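Local coordinates for glutathione transferase gst1-6 (PDB 1V2A), which probably catalyses the conjugation of glutathione to electrophilic halide-bearing compounds, working as a homodimeric Delta-class glutathione transferase in detoxification, at residues M1-S6 with I51-D56; L18-I24 with L71-A76; I107-I111 with A163-L167. One frame throughout, in Å; residues are numbered along the deposited sequence.

Contact 1: residues M1-S6 with I51-D56; sequences MDYYYS and IPTLVD. With GTS (glutathione sulfonic acid), chain F.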
loop_
_atom_site.group_PDB
_atom_site.type_symbol
_atom_site.label_atom_id
_atom_site.label_comp_id
_atom_site.label_asym_id
_atom_site.label_seq_id
_atom_site.Cartn_x
_atom_site.Cartn_y
_atom_site.Cartn_z
ATOM N N MET B 1 -5.558 1.067 -24.673
ATOM C CA MET B 1 -5.106 1.727 -23.424
ATOM C C MET B 1 -3.599 1.942 -23.458
ATOM O O MET B 1 -2.861 1.093 -23.950
ATOM C CB MET B 1 -5.496 0.865 -22.214
ATOM C CG MET B 1 -5.011 -0.572 -22.288
ATOM S SD MET B 1 -5.775 -1.642 -21.037
ATOM C CE MET B 1 -7.258 -2.121 -21.904
ATOM N N ASP B 2 -3.144 3.086 -22.958
ATOM C CA ASP B 2 -1.714 3.372 -22.933
ATOM C C ASP B 2 -1.132 2.927 -21.596
ATOM O O ASP B 2 -1.801 2.986 -20.559
ATOM C CB ASP B 2 -1.439 4.867 -23.135
ATOM C CG ASP B 2 -2.027 5.399 -24.423
ATOM O OD1 ASP B 2 -2.128 4.623 -25.402
ATOM O OD2 ASP B 2 -2.377 6.602 -24.464
ATOM N N TYR B 3 0.119 2.482 -21.630
ATOM C CA TYR B 3 0.785 2.010 -20.431
ATOM C C TYR B 3 2.204 2.558 -20.333
ATOM O O TYR B 3 3.146 1.968 -20.865
ATOM C CB TYR B 3 0.813 0.477 -20.427
ATOM C CG TYR B 3 1.317 -0.126 -19.137
ATOM C CD1 TYR B 3 0.617 0.049 -17.941
ATOM C CD2 TYR B 3 2.493 -0.879 -19.108
ATOM C CE1 TYR B 3 1.074 -0.516 -16.746
ATOM C CE2 TYR B 3 2.960 -1.446 -17.920
ATOM C CZ TYR B 3 2.244 -1.262 -16.745
ATOM O OH TYR B 3 2.690 -1.839 -15.578
ATOM N N TYR B 4 2.354 3.697 -19.667
ATOM C CA TYR B 4 3.677 4.288 -19.492
ATOM C C TYR B 4 4.404 3.369 -18.529
ATOM O O TYR B 4 3.885 3.043 -17.460
ATOM C CB TYR B 4 3.550 5.699 -18.935
ATOM C CG TYR B 4 2.733 6.571 -19.853
ATOM C CD1 TYR B 4 1.339 6.535 -19.820
ATOM C CD2 TYR B 4 3.352 7.348 -20.830
ATOM C CE1 TYR B 4 0.579 7.246 -20.742
ATOM C CE2 TYR B 4 2.605 8.062 -21.757
ATOM C CZ TYR B 4 1.222 8.007 -21.712
ATOM O OH TYR B 4 0.494 8.697 -22.645
ATOM N N TYR B 5 5.603 2.942 -18.911
ATOM C CA TYR B 5 6.338 2.003 -18.084
ATOM C C TYR B 5 7.783 1.795 -18.539
ATOM O O TYR B 5 8.296 2.477 -19.432
ATOM C CB TYR B 5 5.647 0.645 -18.169
ATOM C CG TYR B 5 6.009 -0.050 -19.450
ATOM C CD1 TYR B 5 6.654 -1.279 -19.435
ATOM C CD2 TYR B 5 5.833 0.587 -20.680
ATOM C CE1 TYR B 5 7.131 -1.853 -20.609
ATOM C CE2 TYR B 5 6.305 0.023 -21.862
ATOM C CZ TYR B 5 6.961 -1.195 -21.816
ATOM O OH TYR B 5 7.499 -1.733 -22.964
ATOM N N SER B 6 8.405 0.803 -17.910
ATOM C CA SER B 6 9.761 0.370 -18.198
ATOM C C SER B 6 9.941 -0.974 -17.507
ATOM O O SER B 6 9.791 -1.067 -16.295
ATOM C CB SER B 6 10.783 1.355 -17.653
ATOM O OG SER B 6 12.090 0.858 -17.889
ATOM N N ILE B 51 5.694 5.710 -12.782
ATOM C CA ILE B 51 5.273 4.598 -13.618
ATOM C C ILE B 51 5.214 3.401 -12.684
ATOM O O ILE B 51 5.986 3.311 -11.727
ATOM C CB ILE B 51 6.263 4.331 -14.777
ATOM C CG1 ILE B 51 7.693 4.232 -14.247
ATOM C CG2 ILE B 51 6.160 5.435 -15.801
ATOM C CD1 ILE B 51 8.749 4.074 -15.344
ATOM N N PRO B 52 4.307 2.457 -12.945
ATOM C CA PRO B 52 3.352 2.430 -14.049
ATOM C C PRO B 52 2.201 3.422 -13.959
ATOM O O PRO B 52 1.753 3.775 -12.876
ATOM C CB PRO B 52 2.862 0.992 -14.024
ATOM C CG PRO B 52 2.848 0.698 -12.562
ATOM C CD PRO B 52 4.152 1.267 -12.089
ATOM N N THR B 53 1.731 3.854 -15.125
ATOM C CA THR B 53 0.602 4.773 -15.251
ATOM C C THR B 53 -0.216 4.274 -16.430
ATOM O O THR B 53 0.290 4.211 -17.548
ATOM C CB THR B 53 1.045 6.211 -15.562
ATOM O OG1 THR B 53 1.685 6.774 -14.416
ATOM C CG2 THR B 53 -0.156 7.071 -15.912
ATOM N N LEU B 54 -1.470 3.916 -16.175
ATOM C CA LEU B 54 -2.364 3.412 -17.213
ATOM C C LEU B 54 -3.333 4.512 -17.653
ATOM O O LEU B 54 -3.588 5.445 -16.898
ATOM C CB LEU B 54 -3.155 2.218 -16.669
ATOM C CG LEU B 54 -4.187 1.527 -17.571
ATOM C CD1 LEU B 54 -3.474 0.835 -18.718
ATOM C CD2 LEU B 54 -4.994 0.509 -16.765
ATOM N N VAL B 55 -3.852 4.413 -18.877
ATOM C CA VAL B 55 -4.813 5.388 -19.394
ATOM C C VAL B 55 -5.827 4.672 -20.293
ATOM O O VAL B 55 -5.629 4.553 -21.496
ATOM C CB VAL B 55 -4.109 6.520 -20.202
ATOM C CG1 VAL B 55 -5.126 7.591 -20.590
ATOM C CG2 VAL B 55 -2.994 7.152 -19.366
ATOM N N ASP B 56 -6.907 4.184 -19.691
ATOM C CA ASP B 56 -7.957 3.463 -20.409
ATOM C C ASP B 56 -9.076 4.418 -20.826
ATOM O O ASP B 56 -9.805 4.935 -19.980
ATOM C CB ASP B 56 -8.538 2.365 -19.512
ATOM C CG ASP B 56 -9.237 1.269 -20.299
ATOM O OD1 ASP B 56 -9.547 1.489 -21.496
ATOM O OD2 ASP B 56 -9.475 0.186 -19.714
HETATM N N1 GTS F . 3.873 2.504 -5.713
HETATM C CA1 GTS F . 4.163 2.801 -7.087
HETATM C C1 GTS F . 3.512 1.695 -7.880
HETATM O O11 GTS F . 3.096 1.977 -8.988
HETATM O O12 GTS F . 3.402 0.564 -7.387
HETATM C CB1 GTS F . 5.665 2.849 -7.245
HETATM C CG1 GTS F . 6.139 3.168 -8.677
HETATM C CD1 GTS F . 7.430 3.972 -8.679
HETATM O OE1 GTS F . 7.992 4.323 -7.630
HETATM N N2 GTS F . 7.886 4.241 -9.901
HETATM C CA2 GTS F . 9.130 4.996 -10.093
HETATM C C2 GTS F . 8.825 6.319 -10.709
HETATM O O2 GTS F . 7.989 6.413 -11.616
HETATM C CB2 GTS F . 10.136 4.335 -11.031
HETATM S SG2 GTS F . 10.816 2.706 -10.578
HETATM O O1S GTS F . 9.813 1.701 -10.436
HETATM O O2S GTS F . 11.699 2.349 -11.628
HETATM O O3S GTS F . 11.540 2.791 -9.341
HETATM N N3 GTS F . 9.522 7.330 -10.210
HETATM C CA3 GTS F . 9.342 8.661 -10.715
HETATM C C3 GTS F . 9.130 9.637 -9.615
HETATM O O31 GTS F . 8.988 10.801 -9.956
HETATM O O32 GTS F . 9.125 9.218 -8.446
#
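A cis peptide bond before Pro-52 precedes strand 53-56, and the residue ahead of it, Ile-51, pairs with bound glutathione sulfonic acid as a strand would: its N gives a hydrogen bond to ligand O2 (2.7 Å) and its O takes one from ligand N2 (2.8 Å). This cis-proline is the hallmark of the thioredoxin fold as glutathione transferases use it. Beyond it the chain runs antiparallel to 2-5. Asp-2 and Val-55 form one hydrogen-bonded pair (Asp-2 N to Val-55 O 3.2 Å, Val-55 N to Asp-2 O 3.0 Å), and Tyr-4 and Thr-53 the next; Tyr-3 and Leu-54 lie between as a non-hydrogen-bonded pair. On their face, Tyr-3 CZ reaches Pro-52 CB at 3.6 Å, while the Tyr-3 hydroxyl is hydrogen-bonded to the Cys-12 carbonyl. On the other face, Tyr-4 CE1 meets Val-55 CG2 at 3.8 Å. At Ile-51 polar recognition thus depends on the backbone's course, while side chains of Ser-9, Glu-63 and Ser-64 also hydrogen-bond the ligand.

Contact 2: residues L18-I24 with L71-A76; sequences LAKKLGI and LVETYA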
loop_
_atom_site.group_PDB
_atom_site.type_symbol
_atom_site.label_atom_id
_atom_site.label_comp_id
_atom_site.label_asym_id
_atom_site.label_seq_id
_atom_site.Cartn_x
_atom_site.Cartn_y
_atom_site.Cartn_z
ATOM N N LEU B 18 -0.103 -9.518 -15.776
ATOM C CA LEU B 18 -1.545 -9.653 -15.652
ATOM C C LEU B 18 -2.167 -9.513 -17.041
ATOM O O LEU B 18 -3.018 -10.312 -17.429
ATOM C CB LEU B 18 -2.078 -8.577 -14.702
ATOM C CG LEU B 18 -3.565 -8.551 -14.339
ATOM C CD1 LEU B 18 -4.369 -8.027 -15.522
ATOM C CD2 LEU B 18 -4.021 -9.938 -13.921
ATOM N N ALA B 19 -1.721 -8.509 -17.793
ATOM C CA ALA B 19 -2.240 -8.272 -19.135
ATOM C C ALA B 19 -2.184 -9.529 -19.994
ATOM O O ALA B 19 -3.150 -9.860 -20.690
ATOM C CB ALA B 19 -1.457 -7.148 -19.812
ATOM N N LYS B 20 -1.048 -10.224 -19.939
ATOM C CA LYS B 20 -0.845 -11.439 -20.719
ATOM C C LYS B 20 -1.794 -12.544 -20.287
ATOM O O LYS B 20 -2.348 -13.260 -21.114
ATOM C CB LYS B 20 0.596 -11.933 -20.572
ATOM C CG LYS B 20 1.657 -10.915 -20.966
ATOM C CD LYS B 20 3.042 -11.558 -21.019
ATOM C CE LYS B 20 4.119 -10.517 -21.282
ATOM N NZ LYS B 20 3.830 -9.702 -22.499
ATOM N N LYS B 21 -1.970 -12.675 -18.980
ATOM C CA LYS B 21 -2.841 -13.695 -18.422
ATOM C C LYS B 21 -4.309 -13.538 -18.812
ATOM O O LYS B 21 -5.022 -14.532 -18.895
ATOM C CB LYS B 21 -2.733 -13.684 -16.892
ATOM C CG LYS B 21 -2.038 -14.889 -16.275
ATOM C CD LYS B 21 -2.906 -16.129 -16.346
ATOM C CE LYS B 21 -2.325 -17.248 -15.501
ATOM N NZ LYS B 21 -3.141 -18.487 -15.553
ATOM N N LEU B 22 -4.751 -12.300 -19.046
ATOM C CA LEU B 22 -6.151 -12.022 -19.374
ATOM C C LEU B 22 -6.438 -11.599 -20.816
ATOM O O LEU B 22 -7.576 -11.236 -21.140
ATOM C CB LEU B 22 -6.702 -10.939 -18.441
ATOM C CG LEU B 22 -6.611 -11.122 -16.924
ATOM C CD1 LEU B 22 -7.018 -9.826 -16.252
ATOM C CD2 LEU B 22 -7.501 -12.274 -16.464
ATOM N N GLY B 23 -5.419 -11.617 -21.668
ATOM C CA GLY B 23 -5.607 -11.244 -23.059
ATOM C C GLY B 23 -5.931 -9.784 -23.316
ATOM O O GLY B 23 -6.740 -9.470 -24.197
ATOM N N ILE B 24 -5.303 -8.883 -22.566
ATOM C CA ILE B 24 -5.555 -7.458 -22.742
ATOM C C ILE B 24 -4.445 -6.819 -23.571
ATOM O O ILE B 24 -3.257 -7.039 -23.317
ATOM C CB ILE B 24 -5.621 -6.693 -21.381
ATOM C CG1 ILE B 24 -6.621 -7.354 -20.433
ATOM C CG2 ILE B 24 -6.067 -5.257 -21.613
ATOM C CD1 ILE B 24 -6.685 -6.687 -19.071
ATOM N N LEU B 71 -7.766 -3.460 -13.979
ATOM C CA LEU B 71 -7.806 -4.310 -15.166
ATOM C C LEU B 71 -8.558 -5.613 -14.932
ATOM O O LEU B 71 -9.323 -6.060 -15.790
ATOM C CB LEU B 71 -6.386 -4.636 -15.644
ATOM C CG LEU B 71 -5.557 -3.498 -16.255
ATOM C CD1 LEU B 71 -4.154 -4.000 -16.535
ATOM C CD2 LEU B 71 -6.192 -2.999 -17.539
ATOM N N VAL B 72 -8.324 -6.229 -13.777
ATOM C CA VAL B 72 -8.986 -7.476 -13.447
ATOM C C VAL B 72 -10.497 -7.246 -13.390
ATOM O O VAL B 72 -11.260 -7.943 -14.062
ATOM C CB VAL B 72 -8.510 -8.024 -12.079
ATOM C CG1 VAL B 72 -9.253 -9.307 -11.749
ATOM C CG2 VAL B 72 -7.019 -8.273 -12.107
ATOM N N GLU B 73 -10.918 -6.262 -12.598
ATOM C CA GLU B 73 -12.338 -5.947 -12.444
ATOM C C GLU B 73 -12.962 -5.595 -13.783
ATOM O O GLU B 73 -14.068 -6.024 -14.093
ATOM C CB GLU B 73 -12.532 -4.778 -11.459
ATOM C CG GLU B 73 -11.832 -4.991 -10.105
ATOM C CD GLU B 73 -12.232 -3.982 -9.035
ATOM O OE1 GLU B 73 -12.105 -2.756 -9.257
ATOM O OE2 GLU B 73 -12.670 -4.429 -7.959
ATOM N N THR B 74 -12.236 -4.823 -14.583
ATOM C CA THR B 74 -12.717 -4.404 -15.892
ATOM C C THR B 74 -12.657 -5.469 -16.993
ATOM O O THR B 74 -13.598 -5.600 -17.782
ATOM C CB THR B 74 -11.933 -3.178 -16.394
ATOM O OG1 THR B 74 -12.000 -2.130 -15.420
ATOM C CG2 THR B 74 -12.516 -2.674 -17.696
ATOM N N TYR B 75 -11.567 -6.233 -17.050
ATOM C CA TYR B 75 -11.416 -7.217 -18.116
ATOM C C TYR B 75 -11.390 -8.704 -17.777
ATOM O O TYR B 75 -11.513 -9.539 -18.674
ATOM C CB TYR B 75 -10.174 -6.862 -18.936
ATOM C CG TYR B 75 -10.257 -5.482 -19.533
ATOM C CD1 TYR B 75 -11.218 -5.181 -20.494
ATOM C CD2 TYR B 75 -9.417 -4.461 -19.101
ATOM C CE1 TYR B 75 -11.347 -3.899 -21.008
ATOM C CE2 TYR B 75 -9.535 -3.173 -19.609
ATOM C CZ TYR B 75 -10.506 -2.899 -20.562
ATOM O OH TYR B 75 -10.649 -1.627 -21.064
ATOM N N ALA B 76 -11.237 -9.049 -16.505
ATOM C CA ALA B 76 -11.199 -10.459 -16.126
ATOM C C ALA B 76 -12.526 -11.161 -16.369
ATOM O O ALA B 76 -13.565 -10.743 -15.862
ATOM C CB ALA B 76 -10.808 -10.603 -14.666
#
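Two helices of the thioredoxin-like N-terminal domain, 13-22 and 64-75, meet here through their C-terminal turns in purely apolar packing. They lie on the same side of the sheet and run nearly parallel, the short segments crossing at -19°. The segment axes come no closer than 11.0 Å, and that wide spacing is bridged by long aliphatic side chains, with no hydrogen bond between the segments. Leu-18 reaches across with both methyls, CD1 to Leu-71 CB and CD2 to Val-72 CG2, each at 3.9 Å. One turn later Leu-22 lies against Val-72 and Ala-76, its CD2 4.1 Å from Ala-76 CB.

The first helix closes with a Schellman motif. Gly-23 takes a positive phi of 68°, and Ile-24 N bonds back to Ala-19 O at 3.0 Å. The general lesson is that a helix terminator can also place a side chain: after this reversal Ile-24 points toward the other helix, adding a third apolar residue to Leu-18 and Leu-22. Around the contact, Ile-155 and Val-152 of helix 152-162 pack on Leu-18 and Val-72, joining the pair to the C-terminal domain, while Glu-73 forms a salt bridge with Arg-89 of the second subunit. The tightest approach between the two segments is made by Ile-24, whose CD1 lies 3.5 Å from Tyr-75 CB.

Contact 3: residues I107-I111 with A163-L167; sequences IIDVI and ALNWL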
loop_
_atom_site.group_PDB
_atom_site.type_symbol
_atom_site.label_atom_id
_atom_site.label_comp_id
_atom_site.label_asym_id
_atom_site.label_seq_id
_atom_site.Cartn_x
_atom_site.Cartn_y
_atom_site.Cartn_z
ATOM N N ILE B 107 13.122 -3.836 0.329
ATOM C CA ILE B 107 14.030 -4.264 -0.734
ATOM C C ILE B 107 14.589 -3.037 -1.437
ATOM O O ILE B 107 15.791 -2.844 -1.514
ATOM C CB ILE B 107 13.321 -5.113 -1.824
ATOM C CG1 ILE B 107 12.742 -6.390 -1.229
ATOM C CG2 ILE B 107 14.305 -5.432 -2.938
ATOM C CD1 ILE B 107 13.681 -7.101 -0.288
ATOM N N ILE B 108 13.680 -2.228 -1.964
ATOM C CA ILE B 108 14.007 -1.014 -2.687
ATOM C C ILE B 108 14.789 -0.027 -1.818
ATOM O O ILE B 108 15.577 0.763 -2.334
ATOM C CB ILE B 108 12.701 -0.363 -3.229
ATOM C CG1 ILE B 108 12.746 -0.301 -4.756
ATOM C CG2 ILE B 108 12.480 1.009 -2.606
ATOM C CD1 ILE B 108 13.820 0.584 -5.297
ATOM N N ASP B 109 14.560 -0.058 -0.506
ATOM C CA ASP B 109 15.301 0.825 0.390
ATOM C C ASP B 109 16.769 0.427 0.254
ATOM O O ASP B 109 17.629 1.267 0.004
ATOM C CB ASP B 109 14.850 0.654 1.845
ATOM C CG ASP B 109 13.642 1.518 2.197
ATOM O OD1 ASP B 109 13.209 2.328 1.350
ATOM O OD2 ASP B 109 13.131 1.392 3.334
ATOM N N VAL B 110 17.042 -0.867 0.392
ATOM C CA VAL B 110 18.402 -1.374 0.266
ATOM C C VAL B 110 18.988 -1.023 -1.105
ATOM O O VAL B 110 20.104 -0.518 -1.202
ATOM C CB VAL B 110 18.454 -2.904 0.443
ATOM C CG1 VAL B 110 19.892 -3.375 0.392
ATOM C CG2 VAL B 110 17.832 -3.308 1.767
ATOM N N ILE B 111 18.236 -1.282 -2.170
ATOM C CA ILE B 111 18.743 -0.986 -3.505
ATOM C C ILE B 111 19.100 0.490 -3.660
ATOM O O ILE B 111 20.139 0.821 -4.245
ATOM C CB ILE B 111 17.727 -1.376 -4.609
ATOM C CG1 ILE B 111 17.476 -2.886 -4.581
ATOM C CG2 ILE B 111 18.258 -0.944 -5.972
ATOM C CD1 ILE B 111 16.493 -3.380 -5.620
ATOM N N ALA B 163 13.219 -8.965 -7.845
ATOM C CA ALA B 163 13.945 -7.705 -7.805
ATOM C C ALA B 163 15.138 -7.858 -6.873
ATOM O O ALA B 163 16.057 -7.044 -6.891
ATOM C CB ALA B 163 13.037 -6.578 -7.316
ATOM N N LEU B 164 15.104 -8.906 -6.055
ATOM C CA LEU B 164 16.190 -9.201 -5.123
ATOM C C LEU B 164 17.453 -9.555 -5.897
ATOM O O LEU B 164 18.544 -9.608 -5.334
ATOM C CB LEU B 164 15.812 -10.376 -4.206
ATOM C CG LEU B 164 14.905 -10.051 -3.010
ATOM C CD1 LEU B 164 14.538 -11.332 -2.283
ATOM C CD2 LEU B 164 15.621 -9.082 -2.059
ATOM N N ASN B 165 17.290 -9.805 -7.189
ATOM C CA ASN B 165 18.407 -10.158 -8.054
ATOM C C ASN B 165 19.490 -9.080 -8.158
ATOM O O ASN B 165 20.657 -9.397 -8.402
ATOM C CB ASN B 165 17.899 -10.496 -9.459
ATOM C CG ASN B 165 17.227 -11.850 -9.522
ATOM O OD1 ASN B 165 17.707 -12.814 -8.931
ATOM N ND2 ASN B 165 16.126 -11.938 -10.255
ATOM N N TRP B 166 19.109 -7.818 -7.989
ATOM C CA TRP B 166 20.079 -6.730 -8.082
ATOM C C TRP B 166 21.028 -6.746 -6.889
ATOM O O TRP B 166 22.122 -6.193 -6.946
ATOM C CB TRP B 166 19.377 -5.374 -8.129
ATOM C CG TRP B 166 18.576 -5.122 -9.364
ATOM C CD1 TRP B 166 17.243 -5.349 -9.537
ATOM C CD2 TRP B 166 19.048 -4.557 -10.593
ATOM N NE1 TRP B 166 16.851 -4.957 -10.795
ATOM C CE2 TRP B 166 17.943 -4.467 -11.467
ATOM C CE3 TRP B 166 20.302 -4.113 -11.043
ATOM C CZ2 TRP B 166 18.049 -3.952 -12.762
ATOM C CZ3 TRP B 166 20.408 -3.598 -12.334
ATOM C CH2 TRP B 166 19.287 -3.524 -13.176
ATOM N N LEU B 167 20.599 -7.383 -5.807
ATOM C CA LEU B 167 21.402 -7.448 -4.597
ATOM C C LEU B 167 22.032 -8.817 -4.419
ATOM O O LEU B 167 22.635 -9.092 -3.385
ATOM C CB LEU B 167 20.535 -7.134 -3.375
ATOM C CG LEU B 167 19.846 -5.770 -3.330
ATOM C CD1 LEU B 167 18.843 -5.739 -2.188
ATOM C CD2 LEU B 167 20.886 -4.676 -3.175
#
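How side-chain conformation can join an alpha helix to a short 3-10 segment is well illustrated where 107-111, within the long helix 86-115, meets 163-167, just after helix 152-162. The second segment is largely a 3-10 turn, with Leu-167 N bonded to Leu-164 O at 3.1 Å. No hydrogen bond passes between the segments, so the fit rests on aliphatic groups.

Ile-107 and Ile-111, one helical turn apart, share the m well at chi1 but differ at chi2. In Ile-107 chi2 is also m, at -45°, and CD1 comes within 3.3 Å of Leu-164 CD2, a tight methyl contact. In Ile-111 chi2 is t, at 180°. Its CA-to-CB bond points sideways, yet the extended chain carries CD1 across to 3.9 Å from the Ala-163 carbonyl O and 4.3 Å from Trp-166 CB.

Leu-164 and Leu-167 both adopt the m,t rotamer; the CA-to-CB bond of Leu-164 points sideways, yet its end comes nearer and reaches Ile-107. Leu-167 enters between Val-110 and Ile-111: its CD1 approaches Val-110 CG1 at 3.7 Å, and its CG lies 3.9 Å from Ile-111 CG1. Trp-166 starts toward the helix, but its indole leads away, and its closest atom to the helix is CB.

Helix 122-141 extends the apolar cluster, with Leu-128 touching Ile-107 and Val-110, and Leu-132 touching Leu-164. The side chain of Ile-111 lies about 8 Å from the bound glutathione sulfonic acid. Such interlocking of aliphatic residues, here partly buried, is typical of the apolar packing in the all-helical C-terminal domain of the glutathione transferase fold.

In the fold
Starting at the N terminus, strand 2-5 leads into helix 13-22, and the chain then passes through strand 27-30 and helix 36-45 before contact 1 closes this first loop at 51-56. Contact 2 opens inside that loop and closes beyond it, at 71-76, so the two cross. They also touch: Asp-56 OD2 and Tyr-75 OH lie 2.5 Å apart, a probable hydrogen bond, and Met-1 packs against Ile-24, Leu-71 and Tyr-75. The sheet is thus tied to helices 13-22 and 64-75 of the thioredoxin-like domain. Contact 3 follows in series, closing a largely helical loop within the C-terminal domain, its centre about 28 Å from that of contact 2.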